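PDB 1WYZ: putative S-adenosylmethionine-dependent methyltransferase from Bacteroides thetaiotaomicron, which probably transfers a methyl group from S-adenosylmethionine, as do RsmI-like methyltransferases, although its own substrate has not been established. Local coordinates for residues H141-I146 with F171-Y176; T193-A198 with C228-Y233; T157-V162 with Q187-Q192. All coordinates share one frame; numbering follows the deposited sequence.

How the contacts relate
The three contacts lie in the half of the chain built on the mixed sheet 138-143, 168-173, 228-233, 194-199, 207-212. Contact 1 pairs the first two of these strands at one edge of the sheet, and contact 2 pairs 228-233 with 194-199; their centres are about 13 Å apart. Contact 3, about 17 Å from the centre of contact 1 and 11 Å from that of contact 2, ties helix 150-165 to the loop after helix 178-188, with Glu159 also hydrogen-bonded to Thr193. Contacts 1 and 3 alternate along the chain, and contact 2 opens after both, so the last strand, 228-233, is inserted between 168-173 and 194-199 and joins the parallel pair to the antiparallel one.

Contact 1: residues H141-I146 with F171-Y176; sequences HGYLPI and FIETPY
Strands 138-143 and 168-173 are the two arms of a beta-alpha-beta crossover unit whose connection is helix 150-165, and this contact lies toward the C-terminal ends of the two parallel strands, their axes 9° apart. Between 141-146 and 171-176 one backbone bond is made: Ile172 N gives its hydrogen to Gly142 O at 2.6 Å, nearly straight and in the carbonyl plane. Just before it, His141 pairs with Leu170. Gly142 has a positive phi of 67°, a backbone shape that glycine takes most easily.

The tightly packed part is on the helix side. Leu144, just past the strand, sends CD1 over one face of the Phe171 ring, 3.5 Å from its centroid, a CH-pi contact displaced toward the rim, while Leu144 CD2 rests 3.5 Å from Phe171 CB. Phe171 holds CG in the crowded position between N and the carbonyl carbon (chi1 53°), and its side chain also meets Met181 and Ile185 of helix 178-188 and Leu232 of strand 228-233, its neighbour in the sheet. A large, flat, apolar residue suits this buried spot; an alanine here would remove the ring and would probably loosen the packing of Leu144 and of helix 178-188 against the sheet.

The solvent side belongs to Tyr143, exposed yet in close contact with Ile172. Ile172 CG1 stands over the centre of the Tyr143 ring at 3.8 Å, and the methyl CD1 comes 3.3 Å from Tyr143 CZ, so a branched aliphatic chain lies against one face of the ring. Glu173, salt-bridged through OE2 to Arg151, folds back so that OE1 accepts Thr174 N at 2.7 Å, the donor lying above the carboxylate plane. That same Thr174 N sits at the edge of the tyrosine ring, 3.5 Å from Tyr143 CE1.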
ATOM      1  N   HIS A 141      -7.875   2.512   9.019  1.00 17.16           N
ATOM      2  CA  HIS A 141      -9.043   2.075   9.775  1.00 17.22           C
ATOM      3  C   HIS A 141     -10.313   1.949   8.930  1.00 17.99           C
ATOM      4  O   HIS A 141     -11.372   1.624   9.453  1.00 18.03           O
ATOM      5  CB  HIS A 141      -9.285   3.043  10.937  1.00 32.01           C
ATOM      6  CG  HIS A 141      -8.102   3.214  11.839  1.00 30.66           C
ATOM      7  ND1 HIS A 141      -7.867   2.398  12.927  1.00 33.29           N
ATOM      8  CD2 HIS A 141      -7.084   4.105  11.813  1.00 29.59           C
ATOM      9  CE1 HIS A 141      -6.758   2.780  13.531  1.00 31.51           C
ATOM     10  NE2 HIS A 141      -6.262   3.815  12.875  1.00 31.28           N
ATOM     11  N   GLY A 142     -10.208   2.199   7.626  1.00 28.53           N
ATOM     12  CA  GLY A 142     -11.374   2.101   6.758  1.00 30.31           C
ATOM     13  C   GLY A 142     -12.417   3.167   7.066  1.00 32.79           C
ATOM     14  O   GLY A 142     -12.126   4.364   6.968  1.00 32.78           O
ATOM     15  N   TYR A 143     -13.629   2.754   7.436  1.00 35.11           N
ATOM     16  CA  TYR A 143     -14.685   3.721   7.766  1.00 37.24           C
ATOM     17  C   TYR A 143     -14.779   3.873   9.272  1.00 37.91           C
ATOM     18  O   TYR A 143     -14.592   2.904   9.994  1.00 39.82           O
ATOM     19  CB  TYR A 143     -16.033   3.261   7.215  1.00 33.06           C
ATOM     20  CG  TYR A 143     -16.122   3.331   5.715  1.00 33.87           C
ATOM     21  CD1 TYR A 143     -16.520   4.506   5.073  1.00 35.04           C
ATOM     22  CD2 TYR A 143     -15.775   2.237   4.928  1.00 34.26           C
ATOM     23  CE1 TYR A 143     -16.564   4.588   3.673  1.00 35.29           C
ATOM     24  CE2 TYR A 143     -15.813   2.307   3.527  1.00 35.21           C
ATOM     25  CZ  TYR A 143     -16.204   3.484   2.906  1.00 36.61           C
ATOM     26  OH  TYR A 143     -16.183   3.567   1.528  1.00 34.07           O
ATOM     27  N   LEU A 144     -15.065   5.084   9.742  1.00 35.71           N
ATOM     28  CA  LEU A 144     -15.178   5.356  11.171  1.00 36.83           C
ATOM     29  C   LEU A 144     -16.627   5.291  11.633  1.00 39.24           C
ATOM     30  O   LEU A 144     -17.543   5.319  10.812  1.00 39.24           O
ATOM     31  CB  LEU A 144     -14.619   6.744  11.476  1.00 37.08           C
ATOM     32  CG  LEU A 144     -13.231   7.019  10.909  1.00 36.47           C
ATOM     33  CD1 LEU A 144     -12.668   8.323  11.476  1.00 37.43           C
ATOM     34  CD2 LEU A 144     -12.333   5.844  11.261  1.00 36.34           C
ATOM     35  N   PRO A 145     -16.854   5.209  12.958  1.00 38.37           N
ATOM     36  CA  PRO A 145     -18.204   5.143  13.529  1.00 40.90           C
ATOM     37  C   PRO A 145     -19.168   6.219  13.037  1.00 43.14           C
ATOM     38  O   PRO A 145     -18.916   7.421  13.151  1.00 42.06           O
ATOM     39  CB  PRO A 145     -17.943   5.210  15.026  1.00 54.08           C
ATOM     40  CG  PRO A 145     -16.702   4.390  15.148  1.00 54.72           C
ATOM     41  CD  PRO A 145     -15.847   4.962  14.005  1.00 53.24           C
ATOM     42  N   ILE A 146     -20.284   5.740  12.499  1.00 54.90           N
ATOM     43  CA  ILE A 146     -21.362   6.543  11.923  1.00 58.02           C
ATOM     44  C   ILE A 146     -22.016   7.558  12.862  1.00 59.08           C
ATOM     45  O   ILE A 146     -22.131   8.737  12.520  1.00 57.72           O
ATOM     46  CB  ILE A 146     -22.453   5.606  11.369  1.00 89.06           C
ATOM     47  CG1 ILE A 146     -21.785   4.441  10.622  1.00 89.84           C
ATOM     48  CG2 ILE A 146     -23.371   6.375  10.431  1.00 91.90           C
ATOM     49  CD1 ILE A 146     -21.381   3.273  11.504  1.00 68.46           C
ATOM     50  N   PHE A 171      -8.087   6.910   7.332  1.00 29.62           N
ATOM     51  CA  PHE A 171      -9.471   6.459   7.276  1.00 31.28           C
ATOM     52  C   PHE A 171     -10.186   7.072   6.068  1.00 35.57           C
ATOM     53  O   PHE A 171      -9.805   8.147   5.590  1.00 37.31           O
ATOM     54  CB  PHE A 171     -10.200   6.790   8.589  1.00 28.37           C
ATOM     55  CG  PHE A 171     -10.097   8.235   9.017  1.00 27.03           C
ATOM     56  CD1 PHE A 171     -11.039   9.179   8.585  1.00 25.10           C
ATOM     57  CD2 PHE A 171      -9.087   8.649   9.884  1.00 26.62           C
ATOM     58  CE1 PHE A 171     -10.984  10.512   9.013  1.00 22.10           C
ATOM     59  CE2 PHE A 171      -9.021   9.991  10.324  1.00 28.40           C
ATOM     60  CZ  PHE A 171      -9.978  10.918   9.880  1.00 24.60           C
ATOM     61  N   ILE A 172     -11.204   6.384   5.561  1.00 35.37           N
ATOM     62  CA  ILE A 172     -11.942   6.867   4.401  1.00 39.49           C
ATOM     63  C   ILE A 172     -13.396   7.176   4.729  1.00 43.10           C
ATOM     64  O   ILE A 172     -13.893   6.809   5.803  1.00 43.26           O
ATOM     65  CB  ILE A 172     -11.906   5.846   3.255  1.00 62.78           C
ATOM     66  CG1 ILE A 172     -12.635   4.568   3.678  1.00 62.95           C
ATOM     67  CG2 ILE A 172     -10.458   5.545   2.875  1.00 64.03           C
ATOM     68  CD1 ILE A 172     -12.943   3.595   2.540  1.00 54.80           C
ATOM     69  N   GLU A 173     -14.068   7.850   3.797  1.00 37.29           N
ATOM     70  CA  GLU A 173     -15.463   8.245   3.976  1.00 41.06           C
ATOM     71  C   GLU A 173     -16.299   8.161   2.712  1.00 42.76           C
ATOM     72  O   GLU A 173     -15.803   8.391   1.608  1.00 42.72           O
ATOM     73  CB  GLU A 173     -15.541   9.673   4.514  1.00 69.91           C
ATOM     74  CG  GLU A 173     -16.013   9.753   5.955  1.00 72.99           C
ATOM     75  CD  GLU A 173     -17.456   9.301   6.134  1.00 72.98           C
ATOM     76  OE1 GLU A 173     -17.849   8.260   5.559  1.00 71.89           O
ATOM     77  OE2 GLU A 173     -18.196   9.988   6.869  1.00 73.99           O
ATOM     78  N   THR A 174     -17.579   7.840   2.883  1.00 52.44           N
ATOM     79  CA  THR A 174     -18.493   7.737   1.752  1.00 55.74           C
ATOM     80  C   THR A 174     -18.623   9.122   1.108  1.00 58.67           C
ATOM     81  O   THR A 174     -18.696  10.136   1.803  1.00 56.22           O
ATOM     82  CB  THR A 174     -19.882   7.210   2.201  1.00 80.43           C
ATOM     83  OG1 THR A 174     -20.656   6.859   1.050  1.00 81.73           O
ATOM     84  CG2 THR A 174     -20.628   8.264   2.998  1.00 80.17           C
ATOM     85  N   PRO A 175     -18.661   9.170  -0.232  1.00 69.30           N
ATOM     86  CA  PRO A 175     -18.769  10.425  -0.981  1.00 74.10           C
ATOM     87  C   PRO A 175     -19.610  11.551  -0.375  1.00 79.04           C
ATOM     88  O   PRO A 175     -19.107  12.659  -0.172  1.00 78.79           O
ATOM     89  CB  PRO A 175     -19.256   9.966  -2.365  1.00 74.20           C
ATOM     90  CG  PRO A 175     -19.883   8.620  -2.104  1.00 73.10           C
ATOM     91  CD  PRO A 175     -18.929   8.023  -1.112  1.00 71.32           C
ATOM     92  N   TYR A 176     -20.872  11.286  -0.066  1.00 56.30           N
ATOM     93  CA  TYR A 176     -21.721  12.334   0.494  1.00 61.10           C
ATOM     94  C   TYR A 176     -21.267  12.862   1.860  1.00 57.92           C
ATOM     95  O   TYR A 176     -21.280  14.072   2.095  1.00 55.72           O
ATOM     96  CB  TYR A 176     -23.165  11.833   0.587  1.00145.23           C
ATOM     97  CG  TYR A 176     -24.179  12.789  -0.004  1.00155.74           C
ATOM     98  CD1 TYR A 176     -24.025  13.292  -1.299  1.00159.80           C
ATOM     99  CD2 TYR A 176     -25.300  13.182   0.722  1.00160.29           C
ATOM    100  CE1 TYR A 176     -24.971  14.164  -1.855  1.00162.71           C
ATOM    101  CE2 TYR A 176     -26.250  14.052   0.173  1.00163.13           C
ATOM    102  CZ  TYR A 176     -26.078  14.539  -1.113  1.00163.87           C
ATOM    103  OH  TYR A 176     -27.010  15.399  -1.655  1.00167.88           O
TER

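Contact 2: residues T193-A198 with C228-Y233; sequences TKLCIA and CIFLLY
An antiparallel strand pair inside the mixed sheet joins 194-198 to the C-terminal strand 228-233, with axes at 163° to each other.

Backbone hydrogen bonds carry the pairing. Lys194 with Tyr233, Cys196 with Leu231 and Ala198 with Ile229 are hydrogen-bonded pairs, each linked by two N-H...O bonds in opposite directions; the shortest is Lys194 N to Tyr233 O at 2.7 Å. Tyr233 N meets Lys194 O on a lone pair, whereas Ile229 N reaches Ala198 O from above the carbonyl plane. Between the bonded pairs, CA-H...O contacts add to the grip, as from Leu232 CA to Lys194 O at 3.2 Å.

Apolar contacts fall on two faces. Cys196, Ala198, Ile229 and Leu231 form one that packs on helix 123-131, where the modest side chains of Ala198 and Cys196 sit close to Ser127 and Ser131; across the strands Cys196 CB lies 4.0 Å from Leu231 CB. The other face, of Leu195, Ile197, Phe230 and Leu232, is wholly of large apolar residues, as suits a buried interface; Leu195 and Phe230 meet helix 178-188 at Ile185 and Met181, and Ile197 meets Phe207. The Leu195 and Leu232 side chains cross obliquely, Leu195 CD1 3.8 Å from Leu232 CD2.

A polar contribution comes just before the strand, at Thr193, whose OG1 is hydrogen-bonded to Glu159 and Tyr163 of helix 150-165.

Phe230 runs alongside Ile197, both pointing the same way, and Ile197 CG1 lies in the plane of the ring at its edge, 3.6 Å from Phe230 CE1.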
ATOM      1  N   THR A 193      -2.424  19.492  15.177  1.00 32.53           N
ATOM      2  CA  THR A 193      -2.381  18.187  14.533  1.00 29.20           C
ATOM      3  C   THR A 193      -2.482  18.478  13.034  1.00 30.13           C
ATOM      4  O   THR A 193      -3.122  19.459  12.635  1.00 29.02           O
ATOM      5  CB  THR A 193      -3.584  17.313  14.963  1.00 27.80           C
ATOM      6  OG1 THR A 193      -3.528  17.065  16.376  1.00 26.92           O
ATOM      7  CG2 THR A 193      -3.577  15.991  14.220  1.00 25.63           C
ATOM      8  N   LYS A 194      -1.836  17.652  12.208  1.00 38.03           N
ATOM      9  CA  LYS A 194      -1.881  17.836  10.754  1.00 35.29           C
ATOM     10  C   LYS A 194      -2.894  16.908  10.121  1.00 34.42           C
ATOM     11  O   LYS A 194      -3.012  15.735  10.505  1.00 32.63           O
ATOM     12  CB  LYS A 194      -0.512  17.583  10.105  1.00 28.49           C
ATOM     13  CG  LYS A 194       0.505  18.703  10.315  1.00 31.06           C
ATOM     14  CD  LYS A 194       1.704  18.589   9.363  1.00 29.32           C
ATOM     15  CE  LYS A 194       2.591  19.824   9.458  1.00 31.13           C
ATOM     16  NZ  LYS A 194       3.605  19.905   8.364  1.00 27.51           N
ATOM     17  N   LEU A 195      -3.611  17.441   9.140  1.00 29.79           N
ATOM     18  CA  LEU A 195      -4.614  16.685   8.411  1.00 29.04           C
ATOM     19  C   LEU A 195      -4.345  16.767   6.912  1.00 30.98           C
ATOM     20  O   LEU A 195      -4.216  17.861   6.369  1.00 31.78           O
ATOM     21  CB  LEU A 195      -6.006  17.247   8.700  1.00 21.10           C
ATOM     22  CG  LEU A 195      -7.028  16.840   7.635  1.00 18.37           C
ATOM     23  CD1 LEU A 195      -7.175  15.334   7.655  1.00 17.09           C
ATOM     24  CD2 LEU A 195      -8.371  17.501   7.885  1.00 18.09           C
ATOM     25  N   CYS A 196      -4.261  15.615   6.245  1.00 33.35           N
ATOM     26  CA  CYS A 196      -4.043  15.580   4.805  1.00 32.31           C
ATOM     27  C   CYS A 196      -5.308  15.080   4.108  1.00 34.97           C
ATOM     28  O   CYS A 196      -5.822  14.007   4.431  1.00 35.79           O
ATOM     29  CB  CYS A 196      -2.876  14.651   4.456  1.00 32.92           C
ATOM     30  SG  CYS A 196      -2.634  14.367   2.655  1.00 32.73           S
ATOM     31  N   ILE A 197      -5.811  15.860   3.160  1.00 34.05           N
ATOM     32  CA  ILE A 197      -6.990  15.471   2.415  1.00 34.94           C
ATOM     33  C   ILE A 197      -6.503  14.994   1.065  1.00 35.89           C
ATOM     34  O   ILE A 197      -5.750  15.698   0.398  1.00 39.12           O
ATOM     35  CB  ILE A 197      -7.950  16.665   2.226  1.00 41.19           C
ATOM     36  CG1 ILE A 197      -8.634  16.993   3.557  1.00 40.38           C
ATOM     37  CG2 ILE A 197      -8.966  16.353   1.127  1.00 40.54           C
ATOM     38  CD1 ILE A 197      -9.354  18.339   3.595  1.00 49.32           C
ATOM     39  N   ALA A 198      -6.914  13.801   0.660  1.00 34.52           N
ATOM     40  CA  ALA A 198      -6.494  13.262  -0.631  1.00 34.59           C
ATOM     41  C   ALA A 198      -7.702  12.785  -1.436  1.00 36.34           C
ATOM     42  O   ALA A 198      -8.224  11.687  -1.207  1.00 36.60           O
ATOM     43  CB  ALA A 198      -5.517  12.124  -0.419  1.00 31.16           C
ATOM     44  N   CYS A 228     -12.556  10.469  -1.178  1.00 71.34           N
ATOM     45  CA  CYS A 228     -11.173  10.800  -0.813  1.00 64.57           C
ATOM     46  C   CYS A 228     -10.743  10.083   0.476  1.00 60.38           C
ATOM     47  O   CYS A 228     -11.549   9.419   1.119  1.00 59.11           O
ATOM     48  CB  CYS A 228     -11.030  12.309  -0.611  1.00 73.49           C
ATOM     49  SG  CYS A 228     -12.060  12.969   0.704  1.00 73.81           S
ATOM     50  N   ILE A 229      -9.473  10.223   0.848  1.00 59.89           N
ATOM     51  CA  ILE A 229      -8.948   9.590   2.063  1.00 55.47           C
ATOM     52  C   ILE A 229      -8.423  10.664   3.003  1.00 51.35           C
ATOM     53  O   ILE A 229      -8.035  11.740   2.548  1.00 51.05           O
ATOM     54  CB  ILE A 229      -7.756   8.643   1.773  1.00 84.87           C
ATOM     55  CG1 ILE A 229      -8.179   7.516   0.837  1.00 88.04           C
ATOM     56  CG2 ILE A 229      -7.215   8.075   3.078  1.00 84.73           C
ATOM     57  CD1 ILE A 229      -8.343   7.924  -0.623  1.00 70.95           C
ATOM     58  N   PHE A 230      -8.385  10.371   4.300  1.00 42.35           N
ATOM     59  CA  PHE A 230      -7.886  11.341   5.265  1.00 37.84           C
ATOM     60  C   PHE A 230      -6.709  10.803   6.074  1.00 35.36           C
ATOM     61  O   PHE A 230      -6.691   9.636   6.470  1.00 35.27           O
ATOM     62  CB  PHE A 230      -9.010  11.772   6.208  1.00 35.77           C
ATOM     63  CG  PHE A 230     -10.139  12.485   5.518  1.00 37.01           C
ATOM     64  CD1 PHE A 230      -9.920  13.692   4.863  1.00 37.12           C
ATOM     65  CD2 PHE A 230     -11.428  11.940   5.507  1.00 40.02           C
ATOM     66  CE1 PHE A 230     -10.964  14.353   4.199  1.00 39.29           C
ATOM     67  CE2 PHE A 230     -12.488  12.594   4.844  1.00 40.27           C
ATOM     68  CZ  PHE A 230     -12.248  13.800   4.193  1.00 38.88           C
ATOM     69  N   LEU A 231      -5.721  11.659   6.318  1.00 27.21           N
ATOM     70  CA  LEU A 231      -4.551  11.266   7.095  1.00 23.65           C
ATOM     71  C   LEU A 231      -4.242  12.267   8.202  1.00 22.87           C
ATOM     72  O   LEU A 231      -4.133  13.461   7.950  1.00 22.10           O
ATOM     73  CB  LEU A 231      -3.318  11.135   6.202  1.00 19.13           C
ATOM     74  CG  LEU A 231      -3.367  10.159   5.029  1.00 19.55           C
ATOM     75  CD1 LEU A 231      -4.180  10.787   3.892  1.00 19.63           C
ATOM     76  CD2 LEU A 231      -1.936   9.831   4.557  1.00 17.62           C
ATOM     77  N   LEU A 232      -4.090  11.765   9.424  1.00 26.63           N
ATOM     78  CA  LEU A 232      -3.776  12.590  10.589  1.00 29.41           C
ATOM     79  C   LEU A 232      -2.351  12.316  11.078  1.00 31.21           C
ATOM     80  O   LEU A 232      -1.985  11.163  11.310  1.00 31.48           O
ATOM     81  CB  LEU A 232      -4.744  12.281  11.746  1.00 28.24           C
ATOM     82  CG  LEU A 232      -6.255  12.457  11.599  1.00 26.83           C
ATOM     83  CD1 LEU A 232      -6.916  12.163  12.929  1.00 27.18           C
ATOM     84  CD2 LEU A 232      -6.568  13.881  11.168  1.00 28.34           C
ATOM     85  N   TYR A 233      -1.554  13.369  11.239  1.00 31.27           N
ATOM     86  CA  TYR A 233      -0.189  13.210  11.736  1.00 32.67           C
ATOM     87  C   TYR A 233       0.195  14.424  12.577  1.00 33.39           C
ATOM     88  O   TYR A 233      -0.605  15.345  12.696  1.00 32.11           O
ATOM     89  CB  TYR A 233       0.795  12.969  10.597  1.00 37.58           C
ATOM     90  CG  TYR A 233       2.064  12.316  11.085  1.00 39.51           C
ATOM     91  CD1 TYR A 233       2.017  11.184  11.900  1.00 37.69           C
ATOM     92  CD2 TYR A 233       3.310  12.865  10.791  1.00 37.09           C
ATOM     93  CE1 TYR A 233       3.189  10.620  12.425  1.00 39.23           C
ATOM     94  CE2 TYR A 233       4.480  12.319  11.300  1.00 38.25           C
ATOM     95  CZ  TYR A 233       4.421  11.198  12.117  1.00 40.45           C
ATOM     96  OH  TYR A 233       5.588  10.676  12.633  1.00 40.07           O
TER

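Contact 3: residues T157-V162 with Q187-Q192; sequences TLEQRV and QNCRPQ
Helix 150-165, the connection of a beta-alpha-beta unit, here meets the loop that follows helix 178-188, and a single glutamate makes most of the join. Early in 157-162, Leu158 faces the sheet, packing its apolar side chain on Gln169 and Phe171.

Glu159 is the residue that points at the loop. Its CG is anti to the backbone N (chi1 -175°) and the chain runs extended, which carries the carboxylate to the point where Cys189 has just left helical geometry. There OE2 accepts Arg190 N at 2.7 Å through its syn lone pair, while OE1 takes only a weak share at 3.4 Å from the same Arg190 N. The guanidinium returns to the acid as a salt bridge, Glu159 OE2 to Arg190 NH1 at 3.2 Å, with the two planar groups turned 70° apart, although the placing of NH1 is less certain. Thr193 OG1 is a further hydrogen-bond partner of OE2, so this oxygen of a buried residue has several polar partners, which would probably favour the ionised acid.

Gln160, exposed at the outer side, brings its aliphatic CG loosely toward the guanidinium. Arg161 turns instead to the second subunit, forming a salt bridge with Glu165 of that chain. Back at the loop, Cys189 lends a small side chain beside the carboxylate, with Cys189 CB 3.4 Å from Glu159 OE2.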
ATOM      1  N   THR A 157      -9.094   9.193  19.711  1.00 38.80           N
ATOM      2  CA  THR A 157      -8.189   8.086  20.018  1.00 36.20           C
ATOM      3  C   THR A 157      -7.129   7.950  18.941  1.00 34.80           C
ATOM      4  O   THR A 157      -5.955   7.727  19.240  1.00 33.41           O
ATOM      5  CB  THR A 157      -8.945   6.736  20.138  1.00 42.51           C
ATOM      6  OG1 THR A 157     -10.028   6.867  21.067  1.00 42.05           O
ATOM      7  CG2 THR A 157      -8.013   5.650  20.647  1.00 43.19           C
ATOM      8  N   LEU A 158      -7.541   8.069  17.684  1.00 33.46           N
ATOM      9  CA  LEU A 158      -6.589   7.980  16.582  1.00 32.77           C
ATOM     10  C   LEU A 158      -5.529   9.040  16.823  1.00 32.87           C
ATOM     11  O   LEU A 158      -4.325   8.750  16.821  1.00 32.18           O
ATOM     12  CB  LEU A 158      -7.288   8.249  15.251  1.00 41.61           C
ATOM     13  CG  LEU A 158      -7.658   7.083  14.333  1.00 41.97           C
ATOM     14  CD1 LEU A 158      -8.056   5.851  15.127  1.00 41.14           C
ATOM     15  CD2 LEU A 158      -8.802   7.529  13.437  1.00 41.26           C
ATOM     16  N   GLU A 159      -5.999  10.265  17.062  1.00 38.90           N
ATOM     17  CA  GLU A 159      -5.125  11.411  17.302  1.00 38.20           C
ATOM     18  C   GLU A 159      -4.149  11.156  18.452  1.00 39.14           C
ATOM     19  O   GLU A 159      -2.957  11.452  18.339  1.00 38.04           O
ATOM     20  CB  GLU A 159      -5.965  12.667  17.569  1.00 34.93           C
ATOM     21  CG  GLU A 159      -5.143  13.945  17.718  1.00 34.77           C
ATOM     22  CD  GLU A 159      -5.994  15.213  17.774  1.00 36.09           C
ATOM     23  OE1 GLU A 159      -7.039  15.208  18.466  1.00 36.08           O
ATOM     24  OE2 GLU A 159      -5.605  16.223  17.140  1.00 33.70           O
ATOM     25  N   GLN A 160      -4.643  10.592  19.550  1.00 38.62           N
ATOM     26  CA  GLN A 160      -3.769  10.315  20.685  1.00 41.36           C
ATOM     27  C   GLN A 160      -2.682   9.315  20.269  1.00 41.78           C
ATOM     28  O   GLN A 160      -1.512   9.473  20.629  1.00 39.72           O
ATOM     29  CB  GLN A 160      -4.584   9.794  21.882  1.00 42.95           C
ATOM     30  CG  GLN A 160      -5.399  10.894  22.579  1.00 48.12           C
ATOM     31  CD  GLN A 160      -6.401  10.356  23.594  1.00 49.27           C
ATOM     32  OE1 GLN A 160      -7.175   9.447  23.290  1.00 51.71           O
ATOM     33  NE2 GLN A 160      -6.398  10.923  24.797  1.00 48.93           N
ATOM     34  N   ARG A 161      -3.066   8.304  19.490  1.00 39.74           N
ATOM     35  CA  ARG A 161      -2.115   7.303  19.023  1.00 42.38           C
ATOM     36  C   ARG A 161      -1.062   7.952  18.126  1.00 40.79           C
ATOM     37  O   ARG A 161       0.096   7.520  18.081  1.00 37.45           O
ATOM     38  CB  ARG A 161      -2.841   6.184  18.264  1.00 62.65           C
ATOM     39  CG  ARG A 161      -3.117   4.951  19.106  1.00 67.33           C
ATOM     40  CD  ARG A 161      -3.859   3.901  18.303  1.00 71.36           C
ATOM     41  NE  ARG A 161      -3.973   2.619  18.997  1.00 73.78           N
ATOM     42  CZ  ARG A 161      -4.589   1.558  18.487  1.00 75.69           C
ATOM     43  NH1 ARG A 161      -5.147   1.627  17.286  1.00 76.25           N
ATOM     44  NH2 ARG A 161      -4.638   0.422  19.169  1.00 77.00           N
ATOM     45  N   VAL A 162      -1.475   8.990  17.412  1.00 48.52           N
ATOM     46  CA  VAL A 162      -0.559   9.707  16.539  1.00 47.93           C
ATOM     47  C   VAL A 162       0.717  10.094  17.288  1.00 47.22           C
ATOM     48  O   VAL A 162       1.829   9.848  16.822  1.00 46.83           O
ATOM     49  CB  VAL A 162      -1.191  11.000  16.021  1.00 41.08           C
ATOM     50  CG1 VAL A 162      -0.195  11.752  15.164  1.00 39.48           C
ATOM     51  CG2 VAL A 162      -2.450  10.679  15.237  1.00 44.86           C
ATOM     52  N   GLN A 187     -13.436  19.968  14.634  1.00 40.75           N
ATOM     53  CA  GLN A 187     -14.132  20.279  15.872  1.00 41.14           C
ATOM     54  C   GLN A 187     -13.493  19.498  17.015  1.00 39.64           C
ATOM     55  O   GLN A 187     -13.248  20.046  18.089  1.00 40.50           O
ATOM     56  CB  GLN A 187     -15.614  19.916  15.781  1.00 54.04           C
ATOM     57  CG  GLN A 187     -16.391  20.787  14.824  1.00 55.91           C
ATOM     58  CD  GLN A 187     -16.356  22.233  15.234  1.00 56.77           C
ATOM     59  OE1 GLN A 187     -16.525  23.125  14.408  1.00 58.37           O
ATOM     60  NE2 GLN A 187     -16.143  22.478  16.523  1.00 55.55           N
ATOM     61  N   ASN A 188     -13.195  18.226  16.764  1.00 44.08           N
ATOM     62  CA  ASN A 188     -12.612  17.344  17.777  1.00 42.57           C
ATOM     63  C   ASN A 188     -11.087  17.238  17.855  1.00 41.82           C
ATOM     64  O   ASN A 188     -10.548  16.867  18.899  1.00 42.43           O
ATOM     65  CB  ASN A 188     -13.183  15.934  17.616  1.00 41.51           C
ATOM     66  CG  ASN A 188     -14.690  15.929  17.509  1.00 40.38           C
ATOM     67  OD1 ASN A 188     -15.246  16.031  16.412  1.00 39.09           O
ATOM     68  ND2 ASN A 188     -15.364  15.833  18.650  1.00 37.84           N
ATOM     69  N   CYS A 189     -10.389  17.556  16.770  1.00 37.12           N
ATOM     70  CA  CYS A 189      -8.935  17.448  16.773  1.00 34.40           C
ATOM     71  C   CYS A 189      -8.223  18.712  17.216  1.00 34.54           C
ATOM     72  O   CYS A 189      -8.800  19.803  17.187  1.00 31.94           O
ATOM     73  CB  CYS A 189      -8.440  17.018  15.394  1.00 40.28           C
ATOM     74  SG  CYS A 189      -8.897  15.295  14.988  1.00 42.01           S
ATOM     75  N   ARG A 190      -6.966  18.552  17.636  1.00 38.97           N
ATOM     76  CA  ARG A 190      -6.155  19.670  18.105  1.00 38.30           C
ATOM     77  C   ARG A 190      -5.838  20.616  16.970  1.00 36.21           C
ATOM     78  O   ARG A 190      -5.806  20.219  15.810  1.00 34.73           O
ATOM     79  CB  ARG A 190      -4.816  19.193  18.682  1.00 59.78           C
ATOM     80  CG  ARG A 190      -4.880  18.277  19.884  1.00 64.24           C
ATOM     81  CD  ARG A 190      -3.495  18.188  20.498  1.00 68.25           C
ATOM     82  NE  ARG A 190      -3.355  17.001  21.331  1.00 76.15           N
ATOM     83  CZ  ARG A 190      -3.472  15.758  20.872  1.00 77.71           C
ATOM     84  NH1 ARG A 190      -3.731  15.556  19.587  1.00 80.84           N
ATOM     85  NH2 ARG A 190      -3.330  14.721  21.691  1.00 76.97           N
ATOM     86  N   PRO A 191      -5.580  21.887  17.292  1.00 35.28           N
ATOM     87  CA  PRO A 191      -5.261  22.848  16.233  1.00 35.14           C
ATOM     88  C   PRO A 191      -3.919  22.603  15.521  1.00 36.31           C
ATOM     89  O   PRO A 191      -3.772  22.925  14.335  1.00 35.59           O
ATOM     90  CB  PRO A 191      -5.329  24.201  16.956  1.00 25.05           C
ATOM     91  CG  PRO A 191      -5.034  23.857  18.379  1.00 26.96           C
ATOM     92  CD  PRO A 191      -5.763  22.557  18.587  1.00 25.22           C
ATOM     93  N   GLN A 192      -2.953  22.011  16.223  1.00 36.43           N
ATOM     94  CA  GLN A 192      -1.647  21.761  15.612  1.00 37.78           C
ATOM     95  C   GLN A 192      -1.498  20.411  14.912  1.00 37.03           C
ATOM     96  O   GLN A 192      -0.557  20.202  14.141  1.00 35.92           O
ATOM     97  CB  GLN A 192      -0.534  21.951  16.647  1.00 48.28           C
ATOM     98  CG  GLN A 192      -0.334  23.419  17.054  1.00 52.52           C
ATOM     99  CD  GLN A 192      -0.039  24.324  15.859  1.00 54.53           C
ATOM    100  OE1 GLN A 192       0.100  25.543  16.002  1.00 58.32           O
ATOM    101  NE2 GLN A 192       0.060  23.728  14.675  1.00 54.01           N
TER